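Local atomic coordinates of BfpC (Escherichia coli, PDB entry 3VHJ), a protein that is essential for type IV pilus biogenesis, probably as an inner-membrane component of the assembly machinery, and is represented here by its N-terminal cytoplasmic domain. Residues Trp96-Val101 against Lys111-Lys116; Cys86-Ala91 against Tyr137-Val142; Thr40-Lys45 against Phe58-Lys63; Ile65-Gly70 against Lys159-Lys164. The protein carries 1 engineered substitution. One frame throughout, in Å; residues are numbered along the deposited sequence.

Contact 1. Residues Trp96-Val101 against Lys111-Lys116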
loop_
_atom_site.group_PDB
_atom_site.type_symbol
_atom_site.label_atom_id
_atom_site.label_comp_id
_atom_site.label_asym_id
_atom_site.label_seq_id
_atom_site.Cartn_x
_atom_site.Cartn_y
_atom_site.Cartn_z
ATOM N N TRP A 96 3.924 7.654 8.984
ATOM C CA TRP A 96 4.906 6.637 8.649
ATOM C C TRP A 96 4.231 5.546 7.843
ATOM O O TRP A 96 3.131 5.110 8.175
ATOM C CB TRP A 96 5.534 6.051 9.911
ATOM C CG TRP A 96 6.512 6.996 10.511
ATOM C CD1 TRP A 96 6.242 8.035 11.361
ATOM C CD2 TRP A 96 7.910 7.059 10.230
ATOM N NE1 TRP A 96 7.392 8.742 11.620
ATOM C CE2 TRP A 96 8.432 8.164 10.938
ATOM C CE3 TRP A 96 8.779 6.286 9.445
ATOM C CZ2 TRP A 96 9.782 8.518 10.884
ATOM C CZ3 TRP A 96 10.121 6.636 9.393
ATOM C CH2 TRP A 96 10.608 7.745 10.110
ATOM N N LEU A 97 4.905 5.109 6.788
ATOM C CA LEU A 97 4.371 4.088 5.902
ATOM C C LEU A 97 5.213 2.816 5.895
ATOM O O LEU A 97 6.437 2.877 5.927
ATOM C CB LEU A 97 4.315 4.637 4.474
ATOM C CG LEU A 97 3.650 6.003 4.278
ATOM C CD1 LEU A 97 3.815 6.430 2.822
ATOM C CD2 LEU A 97 2.175 5.932 4.671
ATOM N N VAL A 98 4.545 1.666 5.873
ATOM C CA VAL A 98 5.234 0.382 5.793
ATOM C C VAL A 98 4.563 -0.323 4.623
ATOM O O VAL A 98 3.364 -0.589 4.659
ATOM C CB VAL A 98 5.067 -0.461 7.069
ATOM C CG1 VAL A 98 5.784 -1.809 6.892
ATOM C CG2 VAL A 98 5.658 0.289 8.259
ATOM N N ILE A 99 5.339 -0.611 3.585
ATOM C CA ILE A 99 4.798 -1.240 2.391
ATOM C C ILE A 99 5.570 -2.483 1.977
ATOM O O ILE A 99 6.688 -2.703 2.421
ATOM C CB ILE A 99 4.782 -0.239 1.217
ATOM C CG1 ILE A 99 6.204 0.107 0.792
ATOM C CG2 ILE A 99 4.075 1.046 1.644
ATOM C CD1 ILE A 99 6.270 1.076 -0.369
ATOM N N GLY A 100 4.955 -3.292 1.120
ATOM C CA GLY A 100 5.594 -4.510 0.656
ATOM C C GLY A 100 4.879 -5.069 -0.560
ATOM O O GLY A 100 3.659 -5.223 -0.546
ATOM N N VAL A 101 5.641 -5.359 -1.613
ATOM C CA VAL A 101 5.093 -5.905 -2.855
ATOM C C VAL A 101 5.902 -7.158 -3.193
ATOM O O VAL A 101 7.138 -7.133 -3.166
ATOM C CB VAL A 101 5.201 -4.867 -3.995
ATOM C CG1 VAL A 101 4.726 -5.466 -5.306
ATOM C CG2 VAL A 101 4.372 -3.638 -3.649
ATOM N N LYS A 111 0.472 -0.166 5.042
ATOM C CA LYS A 111 0.061 0.313 6.358
ATOM C C LYS A 111 0.611 1.694 6.655
ATOM O O LYS A 111 1.711 2.032 6.232
ATOM C CB LYS A 111 0.553 -0.657 7.434
ATOM C CG LYS A 111 0.037 -2.065 7.270
ATOM C CD LYS A 111 -1.324 -2.251 7.921
ATOM C CE LYS A 111 -1.211 -2.191 9.435
ATOM N NZ LYS A 111 -2.498 -2.530 10.109
ATOM N N SER A 112 -0.171 2.490 7.376
ATOM C CA SER A 112 0.247 3.827 7.763
ATOM C C SER A 112 0.135 3.901 9.283
ATOM O O SER A 112 -0.680 3.195 9.880
ATOM C CB SER A 112 -0.650 4.884 7.115
ATOM O OG SER A 112 -1.983 4.764 7.569
ATOM N N PHE A 113 0.965 4.733 9.903
ATOM C CA PHE A 113 0.956 4.892 11.357
ATOM C C PHE A 113 1.278 6.336 11.698
ATOM O O PHE A 113 2.056 6.978 11.001
ATOM C CB PHE A 113 2.035 4.025 12.022
ATOM C CG PHE A 113 2.026 2.593 11.590
ATOM C CD1 PHE A 113 2.563 2.219 10.362
ATOM C CD2 PHE A 113 1.479 1.615 12.412
ATOM C CE1 PHE A 113 2.555 0.886 9.961
ATOM C CE2 PHE A 113 1.467 0.282 12.019
ATOM C CZ PHE A 113 2.005 -0.081 10.793
ATOM N N HIS A 114 0.691 6.856 12.765
ATOM C CA HIS A 114 1.018 8.222 13.151
ATOM C C HIS A 114 2.262 8.185 14.028
ATOM O O HIS A 114 2.925 9.203 14.230
ATOM C CB HIS A 114 -0.152 8.882 13.884
ATOM C CG HIS A 114 -1.247 9.338 12.969
ATOM N ND1 HIS A 114 -0.995 10.021 11.797
ATOM C CD2 HIS A 114 -2.592 9.198 13.043
ATOM C CE1 HIS A 114 -2.139 10.278 11.187
ATOM N NE2 HIS A 114 -3.122 9.790 11.922
ATOM N N SER A 115 2.585 6.990 14.517
ATOM C CA SER A 115 3.748 6.783 15.379
ATOM C C SER A 115 4.867 5.998 14.706
ATOM O O SER A 115 4.640 4.926 14.144
ATOM C CB SER A 115 3.326 6.050 16.654
ATOM O OG SER A 115 4.447 5.469 17.294
ATOM N N LYS A 116 6.079 6.539 14.781
ATOM C CA LYS A 116 7.244 5.895 14.194
ATOM C C LYS A 116 7.551 4.575 14.906
ATOM O O LYS A 116 7.920 3.591 14.269
ATOM C CB LYS A 116 8.454 6.828 14.279
ATOM C CG LYS A 116 9.749 6.215 13.767
ATOM C CD LYS A 116 10.912 7.189 13.880
ATOM C CE LYS A 116 12.198 6.570 13.359
ATOM N NZ LYS A 116 13.345 7.522 13.408
#
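Trp-96 and Lys-116 run alongside each other, with the lysine chain laid over one face of the indole. Lys-116 has CG anti to the backbone N (chi1 176°) and is extended beyond it, so its methylenes follow the ring from pyrrole to benzene end. CB sits 3.7 Å from the centroid of the five-membered ring, a CH-pi contact, and CD lies 3.5 Å from CZ2 of Trp-96. The ammonium continues past the ring to a salt bridge with Asp-141. Strands 96-101 and 107-113 form an antiparallel beta hairpin, and the lysine-indole contact lies at its open end, where the chain turns into helix 116-127, N-capped by Ser-115. Trp-96 N gives a nearly straight bond to Phe-113 O (2.8 Å, 171°), returned by Phe-113 N to Trp-96 O; Val-98 and Lys-111 make a second such reciprocal pair. On the same sheet face as the indole, Val-98 and Phe-113 cross obliquely, valine CG2 3.6 Å from phenylalanine CE1. Between the two hydrogen-bonded pairs, on the opposite face, Leu-97 CD2 lies 3.9 Å from Ser-112 CB in a non-hydrogen-bonded pair; the serine hydroxyl bonds to the Leu-6 carbonyl.

Contact 2. Residues Cys86-Ala91 against Tyr137-Val142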
loop_
_atom_site.group_PDB
_atom_site.type_symbol
_atom_site.label_atom_id
_atom_site.label_comp_id
_atom_site.label_asym_id
_atom_site.label_seq_id
_atom_site.Cartn_x
_atom_site.Cartn_y
_atom_site.Cartn_z
ATOM N N CYS A 86 10.085 -4.007 -0.018
ATOM C CA CYS A 86 9.335 -3.619 1.162
ATOM C C CYS A 86 10.112 -2.465 1.774
ATOM O O CYS A 86 11.258 -2.219 1.406
ATOM C CB CYS A 86 9.233 -4.775 2.160
ATOM S SG CYS A 86 10.627 -4.918 3.295
ATOM N N GLY A 87 9.490 -1.746 2.695
ATOM C CA GLY A 87 10.199 -0.646 3.315
ATOM C C GLY A 87 9.394 0.135 4.325
ATOM O O GLY A 87 8.162 0.084 4.338
ATOM N N LEU A 88 10.123 0.838 5.186
ATOM C CA LEU A 88 9.563 1.698 6.216
ATOM C C LEU A 88 9.914 3.092 5.695
ATOM O O LEU A 88 11.088 3.397 5.474
ATOM C CB LEU A 88 10.264 1.438 7.551
ATOM C CG LEU A 88 9.989 2.390 8.715
ATOM C CD1 LEU A 88 8.525 2.341 9.114
ATOM C CD2 LEU A 88 10.880 1.994 9.892
ATOM N N PHE A 89 8.902 3.927 5.487
ATOM C CA PHE A 89 9.123 5.261 4.936
ATOM C C PHE A 89 8.340 6.356 5.639
ATOM O O PHE A 89 7.173 6.180 5.969
ATOM C CB PHE A 89 8.677 5.319 3.472
ATOM C CG PHE A 89 9.370 4.353 2.560
ATOM C CD1 PHE A 89 10.576 4.689 1.957
ATOM C CD2 PHE A 89 8.770 3.141 2.232
ATOM C CE1 PHE A 89 11.168 3.838 1.031
ATOM C CE2 PHE A 89 9.356 2.284 1.308
ATOM C CZ PHE A 89 10.553 2.632 0.706
ATOM N N PRO A 90 8.973 7.516 5.856
ATOM C CA PRO A 90 8.282 8.631 6.507
ATOM C C PRO A 90 7.618 9.413 5.373
ATOM O O PRO A 90 8.260 9.667 4.353
ATOM C CB PRO A 90 9.417 9.457 7.124
ATOM C CG PRO A 90 10.682 8.627 6.910
ATOM C CD PRO A 90 10.408 7.803 5.704
ATOM N N ALA A 91 6.345 9.768 5.521
ATOM C CA ALA A 91 5.673 10.566 4.495
ATOM C C ALA A 91 5.970 12.012 4.887
ATOM O O ALA A 91 6.612 12.251 5.911
ATOM C CB ALA A 91 4.170 10.310 4.504
ATOM N N TYR A 137 13.956 -1.240 2.278
ATOM C CA TYR A 137 14.300 0.139 2.603
ATOM C C TYR A 137 13.841 0.540 3.999
ATOM O O TYR A 137 12.796 0.092 4.477
ATOM C CB TYR A 137 13.647 1.090 1.600
ATOM C CG TYR A 137 13.909 0.745 0.165
ATOM C CD1 TYR A 137 15.137 1.038 -0.427
ATOM C CD2 TYR A 137 12.935 0.107 -0.606
ATOM C CE1 TYR A 137 15.389 0.707 -1.752
ATOM C CE2 TYR A 137 13.178 -0.230 -1.935
ATOM C CZ TYR A 137 14.409 0.074 -2.499
ATOM O OH TYR A 137 14.668 -0.255 -3.806
ATOM N N SER A 138 14.624 1.398 4.646
ATOM C CA SER A 138 14.290 1.904 5.973
ATOM C C SER A 138 15.251 3.046 6.291
ATOM O O SER A 138 16.318 3.145 5.694
ATOM C CB SER A 138 14.422 0.806 7.037
ATOM O OG SER A 138 15.780 0.483 7.286
ATOM N N PRO A 139 14.876 3.931 7.224
ATOM C CA PRO A 139 15.740 5.056 7.594
ATOM C C PRO A 139 17.091 4.581 8.142
ATOM O O PRO A 139 17.211 3.464 8.643
ATOM C CB PRO A 139 14.909 5.793 8.645
ATOM C CG PRO A 139 13.498 5.532 8.185
ATOM C CD PRO A 139 13.554 4.054 7.863
ATOM N N SER A 140 18.103 5.435 8.046
ATOM C CA SER A 140 19.437 5.086 8.521
ATOM C C SER A 140 19.449 4.642 9.980
ATOM O O SER A 140 20.162 3.704 10.342
ATOM C CB SER A 140 20.382 6.273 8.337
ATOM O OG SER A 140 20.467 6.639 6.972
ATOM N N ASP A 141 18.660 5.306 10.818
ATOM C CA ASP A 141 18.613 4.952 12.231
ATOM C C ASP A 141 17.896 3.627 12.472
ATOM O O ASP A 141 17.791 3.174 13.613
ATOM C CB ASP A 141 17.944 6.069 13.043
ATOM C CG ASP A 141 16.480 6.249 12.701
ATOM O OD1 ASP A 141 15.691 5.315 12.945
ATOM O OD2 ASP A 141 16.118 7.329 12.188
ATOM N N VAL A 142 17.402 3.012 11.398
ATOM C CA VAL A 142 16.718 1.726 11.500
ATOM C C VAL A 142 17.685 0.631 11.060
ATOM O O VAL A 142 17.701 -0.462 11.625
ATOM C CB VAL A 142 15.448 1.684 10.624
ATOM C CG1 VAL A 142 14.786 0.319 10.727
ATOM C CG2 VAL A 142 14.482 2.761 11.077
#
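A short parallel beta bridge joins strand 85-90 to the end of strand 135-137, an outermost strand of the mixed sheet of strands 107-113, 96-101, 85-90 and 135-137, and the chain then leaves in a loop. Two backbone bonds hold the bridge: Tyr-137 N gives to Cys-86 O on a lone pair (3.0 Å), and Leu-88 N gives to Tyr-137 O from above the carbonyl plane (2.9 Å). Gly-87 fits between them, its CA 2.9 Å from Tyr-137 O; a CB there would clash with the Phe-89 ring. Phe-89 and Tyr-137 lie side by side, with planes 38° apart. The tip of the phenylalanine, CZ, touches Tyr-137 CB at 3.6 Å, while Tyr-137 CD2 rests 3.5 Å from Cys-86 O. An alanine here removes the ring beside Phe-89 CZ and Cys-86 O and would probably loosen the packing along this sheet edge. With CG anti to the backbone N (chi1 170°), Leu-88 directs CD2 to both Pro-139 CD and Val-142 CG2 at 3.9 Å. Strand 96-101 flanks 85-90 opposite Tyr-137, whereas helix 116-127 packs on Leu-88 through Ala-119 and on Val-142 through Phe-124.

Contact 3. Residues Thr40-Lys45 against Phe58-Lys63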
loop_
_atom_site.group_PDB
_atom_site.type_symbol
_atom_site.label_atom_id
_atom_site.label_comp_id
_atom_site.label_asym_id
_atom_site.label_seq_id
_atom_site.Cartn_x
_atom_site.Cartn_y
_atom_site.Cartn_z
ATOM N N THR A 40 -18.323 -5.924 0.727
ATOM C CA THR A 40 -19.451 -6.300 1.572
ATOM C C THR A 40 -18.982 -6.541 3.000
ATOM O O THR A 40 -19.580 -6.044 3.954
ATOM C CB THR A 40 -20.132 -7.577 1.044
ATOM O OG1 THR A 40 -20.676 -7.315 -0.252
ATOM C CG2 THR A 40 -21.257 -8.015 1.982
ATOM N N LEU A 41 -17.904 -7.304 3.136
ATOM C CA LEU A 41 -17.341 -7.619 4.443
ATOM C C LEU A 41 -16.901 -6.379 5.210
ATOM O O LEU A 41 -17.002 -6.332 6.429
ATOM C CB LEU A 41 -16.140 -8.554 4.290
ATOM C CG LEU A 41 -15.353 -8.844 5.573
ATOM C CD1 LEU A 41 -16.218 -9.659 6.529
ATOM C CD2 LEU A 41 -14.082 -9.600 5.237
HETATM N N MSE A 42 -16.412 -5.373 4.497
HETATM C CA MSE A 42 -15.940 -4.159 5.150
HETATM C C MSE A 42 -16.960 -3.032 5.159
HETATM O O MSE A 42 -16.691 -1.955 5.689
HETATM C CB MSE A 42 -14.659 -3.673 4.467
HETATM C CG MSE A 42 -13.562 -4.724 4.386
HETATM SE SE MSE A 42 -13.021 -5.441 6.108
HETATM C CE MSE A 42 -11.997 -3.928 6.710
ATOM N N SER A 43 -18.128 -3.280 4.575
ATOM C CA SER A 43 -19.171 -2.266 4.496
ATOM C C SER A 43 -18.572 -1.002 3.884
ATOM O O SER A 43 -18.759 0.101 4.392
ATOM C CB SER A 43 -19.734 -1.963 5.891
ATOM O OG SER A 43 -20.307 -3.125 6.465
ATOM N N SER A 44 -17.846 -1.181 2.787
ATOM C CA SER A 44 -17.200 -0.076 2.093
ATOM C C SER A 44 -17.685 0.041 0.656
ATOM O O SER A 44 -18.125 -0.944 0.060
ATOM C CB SER A 44 -15.684 -0.279 2.093
ATOM O OG SER A 44 -15.043 0.711 1.311
ATOM N N LYS A 45 -17.605 1.249 0.109
ATOM C CA LYS A 45 -18.010 1.494 -1.272
ATOM C C LYS A 45 -16.821 2.010 -2.082
ATOM O O LYS A 45 -16.950 2.287 -3.269
ATOM C CB LYS A 45 -19.128 2.538 -1.335
ATOM C CG LYS A 45 -20.402 2.168 -0.602
ATOM C CD LYS A 45 -21.539 3.107 -0.996
ATOM C CE LYS A 45 -21.258 4.555 -0.610
ATOM N NZ LYS A 45 -21.290 4.751 0.866
ATOM N N PHE A 58 -7.057 -5.856 -5.991
ATOM C CA PHE A 58 -7.888 -4.708 -5.685
ATOM C C PHE A 58 -7.603 -4.131 -4.309
ATOM O O PHE A 58 -7.025 -4.791 -3.448
ATOM C CB PHE A 58 -9.349 -5.132 -5.767
ATOM C CG PHE A 58 -9.647 -6.379 -4.990
ATOM C CD1 PHE A 58 -9.839 -6.329 -3.613
ATOM C CD2 PHE A 58 -9.681 -7.617 -5.630
ATOM C CE1 PHE A 58 -10.062 -7.498 -2.882
ATOM C CE2 PHE A 58 -9.901 -8.789 -4.913
ATOM C CZ PHE A 58 -10.093 -8.730 -3.535
ATOM N N ALA A 59 -8.014 -2.886 -4.124
ATOM C CA ALA A 59 -7.844 -2.203 -2.854
ATOM C C ALA A 59 -9.219 -1.742 -2.385
ATOM O O ALA A 59 -10.039 -1.301 -3.189
ATOM C CB ALA A 59 -6.916 -1.003 -3.022
ATOM N N VAL A 60 -9.479 -1.865 -1.091
ATOM C CA VAL A 60 -10.750 -1.417 -0.531
ATOM C C VAL A 60 -10.431 -0.296 0.454
ATOM O O VAL A 60 -9.596 -0.467 1.341
ATOM C CB VAL A 60 -11.494 -2.569 0.187
ATOM C CG1 VAL A 60 -12.675 -2.024 0.983
ATOM C CG2 VAL A 60 -12.010 -3.561 -0.853
ATOM N N GLY A 61 -11.086 0.850 0.281
ATOM C CA GLY A 61 -10.837 1.987 1.150
ATOM C C GLY A 61 -11.678 2.040 2.411
ATOM O O GLY A 61 -12.688 1.344 2.538
ATOM N N ASP A 62 -11.247 2.872 3.351
ATOM C CA ASP A 62 -11.948 3.045 4.619
ATOM C C ASP A 62 -12.202 4.529 4.838
ATOM O O ASP A 62 -11.289 5.272 5.187
ATOM C CB ASP A 62 -11.106 2.511 5.774
ATOM C CG ASP A 62 -11.804 2.654 7.121
ATOM O OD1 ASP A 62 -12.911 3.238 7.172
ATOM O OD2 ASP A 62 -11.240 2.180 8.126
ATOM N N LYS A 63 -13.439 4.959 4.631
ATOM C CA LYS A 63 -13.783 6.365 4.811
ATOM C C LYS A 63 -13.498 6.882 6.218
ATOM O O LYS A 63 -13.346 8.083 6.412
ATOM C CB LYS A 63 -15.260 6.597 4.488
ATOM C CG LYS A 63 -15.619 6.381 3.027
ATOM C CD LYS A 63 -17.071 6.747 2.768
ATOM C CE LYS A 63 -17.454 6.537 1.315
ATOM N NZ LYS A 63 -18.854 6.995 1.078
#
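Ser-44 points its side chain at the end of strand 55-60, and every atom of it finds a partner. CB lies 3.4 Å from Gly-61 O and 3.7 Å from Val-60 CG1, the methyl anti to its own backbone N. The torsion places OG anti to the Ser-44 backbone N (chi1 174°), where it touches the same methyl at 3.6 Å and ends on Gly-61 O. That bond, donated by the hydroxyl, is short at 2.7 Å, with OG standing 29° above the carbonyl plane. Ser-44 OG is also hydrogen-bonded to Leu-46 N, so two bonds fix it. Just before it, helix 31-42 ends in a Schellman motif: Ser-43 takes a positive phi of 53° and turns the chain toward strand 46-52. An alanine here removes OG and with it the bonds to Gly-61 O and Leu-46 N, and would probably loosen the tie of this turn to the strand. The selenomethionine Met-42 adds a looser touch, its CB 4.3 Å from Val-60 CG1. At the surface Lys-45 and Lys-63 bring their NZ atoms to 3.3 Å, a close approach of like charges probably eased by the salt bridge of Lys-63 to Glu-163.

Contact 4. Residues Ile65-Gly70 against Lys159-Lys164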
loop_
_atom_site.group_PDB
_atom_site.type_symbol
_atom_site.label_atom_id
_atom_site.label_comp_id
_atom_site.label_asym_id
_atom_site.label_seq_id
_atom_site.Cartn_x
_atom_site.Cartn_y
_atom_site.Cartn_z
ATOM N N ILE A 65 -10.857 6.651 7.893
ATOM C CA ILE A 65 -9.506 7.162 8.033
ATOM C C ILE A 65 -9.173 8.160 6.923
ATOM O O ILE A 65 -8.009 8.386 6.604
ATOM C CB ILE A 65 -8.447 6.018 8.085
ATOM C CG1 ILE A 65 -8.404 5.253 6.764
ATOM C CG2 ILE A 65 -8.785 5.050 9.231
ATOM C CD1 ILE A 65 -7.310 4.198 6.729
ATOM N N GLY A 66 -10.213 8.753 6.334
ATOM C CA GLY A 66 -10.010 9.773 5.319
ATOM C C GLY A 66 -10.085 9.407 3.851
ATOM O O GLY A 66 -9.956 10.284 2.998
ATOM N N HIS A 67 -10.287 8.133 3.540
ATOM C CA HIS A 67 -10.363 7.722 2.138
ATOM C C HIS A 67 -11.587 8.312 1.457
ATOM O O HIS A 67 -12.656 8.381 2.044
ATOM C CB HIS A 67 -10.374 6.197 2.043
ATOM C CG HIS A 67 -9.063 5.575 2.416
ATOM N ND1 HIS A 67 -8.949 4.270 2.836
ATOM C CD2 HIS A 67 -7.808 6.081 2.408
ATOM C CE1 HIS A 67 -7.678 3.996 3.074
ATOM N NE2 HIS A 67 -6.964 5.078 2.821
ATOM N N LYS A 68 -11.414 8.747 0.213
ATOM C CA LYS A 68 -12.502 9.347 -0.549
ATOM C C LYS A 68 -12.311 9.048 -2.029
ATOM O O LYS A 68 -11.191 8.816 -2.484
ATOM C CB LYS A 68 -12.525 10.868 -0.347
ATOM C CG LYS A 68 -13.048 11.336 1.008
ATOM C CD LYS A 68 -12.796 12.834 1.223
ATOM C CE LYS A 68 -13.450 13.702 0.150
ATOM N NZ LYS A 68 -14.936 13.718 0.243
ATOM N N ARG A 69 -13.413 9.050 -2.772
ATOM C CA ARG A 69 -13.368 8.802 -4.204
ATOM C C ARG A 69 -12.390 9.793 -4.838
ATOM O O ARG A 69 -12.297 10.943 -4.409
ATOM C CB ARG A 69 -14.765 8.995 -4.812
ATOM C CG ARG A 69 -14.836 8.703 -6.298
ATOM C CD ARG A 69 -16.174 9.117 -6.914
ATOM N NE ARG A 69 -16.146 8.989 -8.375
ATOM C CZ ARG A 69 -16.156 7.832 -9.036
ATOM N NH1 ARG A 69 -16.201 6.682 -8.380
ATOM N NH2 ARG A 69 -16.107 7.825 -10.360
ATOM N N GLY A 70 -11.648 9.343 -5.845
ATOM C CA GLY A 70 -10.715 10.224 -6.524
ATOM C C GLY A 70 -9.280 10.236 -6.030
ATOM O O GLY A 70 -8.405 10.772 -6.707
ATOM N N LYS A 159 -3.876 4.545 -9.837
ATOM C CA LYS A 159 -5.298 4.344 -10.065
ATOM C C LYS A 159 -6.029 5.006 -8.902
ATOM O O LYS A 159 -5.612 4.890 -7.748
ATOM C CB LYS A 159 -5.629 2.850 -10.107
ATOM C CG LYS A 159 -4.873 2.054 -11.171
ATOM C CD LYS A 159 -5.290 2.448 -12.582
ATOM C CE LYS A 159 -6.759 2.123 -12.848
ATOM N NZ LYS A 159 -7.046 0.664 -12.726
ATOM N N LYS A 160 -7.114 5.702 -9.208
ATOM C CA LYS A 160 -7.881 6.396 -8.187
ATOM C C LYS A 160 -8.980 5.544 -7.567
ATOM O O LYS A 160 -9.504 4.619 -8.193
ATOM C CB LYS A 160 -8.512 7.657 -8.777
ATOM C CG LYS A 160 -7.525 8.697 -9.281
ATOM C CD LYS A 160 -8.275 9.876 -9.892
ATOM C CE LYS A 160 -7.333 11.000 -10.288
ATOM N NZ LYS A 160 -6.343 10.543 -11.297
ATOM N N LEU A 161 -9.331 5.866 -6.327
ATOM C CA LEU A 161 -10.399 5.153 -5.645
ATOM C C LEU A 161 -11.709 5.504 -6.345
ATOM O O LEU A 161 -11.944 6.664 -6.688
ATOM C CB LEU A 161 -10.479 5.577 -4.175
ATOM C CG LEU A 161 -9.340 5.105 -3.266
ATOM C CD1 LEU A 161 -9.566 5.601 -1.835
ATOM C CD2 LEU A 161 -9.284 3.590 -3.288
ATOM N N LYS A 162 -12.540 4.496 -6.579
ATOM C CA LYS A 162 -13.837 4.695 -7.213
ATOM C C LYS A 162 -14.864 4.392 -6.133
ATOM O O LYS A 162 -14.542 3.747 -5.138
ATOM C CB LYS A 162 -14.003 3.742 -8.404
ATOM C CG LYS A 162 -12.950 3.950 -9.494
ATOM C CD LYS A 162 -13.000 2.884 -10.580
ATOM C CE LYS A 162 -14.166 3.086 -11.543
ATOM N NZ LYS A 162 -15.491 2.920 -10.889
ATOM N N GLU A 163 -16.096 4.848 -6.318
ATOM C CA GLU A 163 -17.113 4.611 -5.306
ATOM C C GLU A 163 -18.309 3.819 -5.823
ATOM O O GLU A 163 -18.679 3.931 -6.991
ATOM C CB GLU A 163 -17.562 5.953 -4.726
ATOM C CG GLU A 163 -18.533 5.859 -3.565
ATOM C CD GLU A 163 -18.467 7.085 -2.673
ATOM O OE1 GLU A 163 -18.282 8.200 -3.203
ATOM O OE2 GLU A 163 -18.605 6.935 -1.441
ATOM N N LYS A 164 -18.892 3.017 -4.932
ATOM C CA LYS A 164 -20.055 2.176 -5.218
ATOM C C LYS A 164 -19.660 0.832 -5.809
ATOM O O LYS A 164 -19.837 -0.185 -5.106
ATOM C CB LYS A 164 -21.020 2.893 -6.167
ATOM C CG LYS A 164 -21.559 4.205 -5.620
ATOM C CD LYS A 164 -22.345 4.987 -6.672
ATOM C CE LYS A 164 -23.590 4.245 -7.136
ATOM N NZ LYS A 164 -23.265 3.010 -7.899
HETATM O O HOH W 1 -15.782 9.341 -1.193
#
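Leu-161 is the buried, close-fitting part of this contact. With CG anti to the carbonyl carbon (chi1 -71°), it sends CD1 back along the loop to Lys-68 O at 3.7 Å and His-67 CB at 4.0 Å. The Leu-161 carbonyl receives an almost straight bond from Gly-70 N, which lies on a lone pair (2.8 Å, 178°). Gly-70 adopts a positive phi of 93°, where a CB would be jammed against the preceding carbonyl. The imidazole of His-67 is held at both nitrogens, by Asp-62 N and Val-18 O. The charged, surface-exposed side is less well matched. Arg-69 extends from CG to NE across Glu-163, passing CG 3.6 Å from Leu-161 O, but its NH1 ends 2.8 Å from Glu-163 N, a meeting of two donors and no bond. The Glu-163 carboxylate pairs instead with Lys-63, and its OE1 is tied only weakly, through a water, to Arg-69 N. Lys-160 lays CD 3.3 Å from Gly-70 O and leads its tip away. The whole is an irregular loop docked on the approach to an edge strand: 162-163 is outermost in its antiparallel sheet, bonded to 46-52, and the residues just before it bond to Gln-71 and Thr-73.

The four contacts fall into two groups. Contacts 1 and 2, with centres 9 Å apart, share the mixed sheet ordered 107-113, 96-101, 85-90, 135-137; strands 85-90 and 96-101 join them directly, by a probable hydrogen bond from Leu-97 N to Phe-89 O. Contacts 3 and 4, 10 Å apart, both reach the antiparallel sheet of 21-23, 55-60, 46-52 and 162-163, and meet in a probable backbone bond of Lys-45 O with Lys-164 N. Contact 2 lies about 26 to 28 Å from contacts 3 and 4, centre to centre, across the chain's centre. In sequence contact 3 closes first, while contact 4 spans contacts 1 and 2, tying the end of the domain to the sheet built from its early strands.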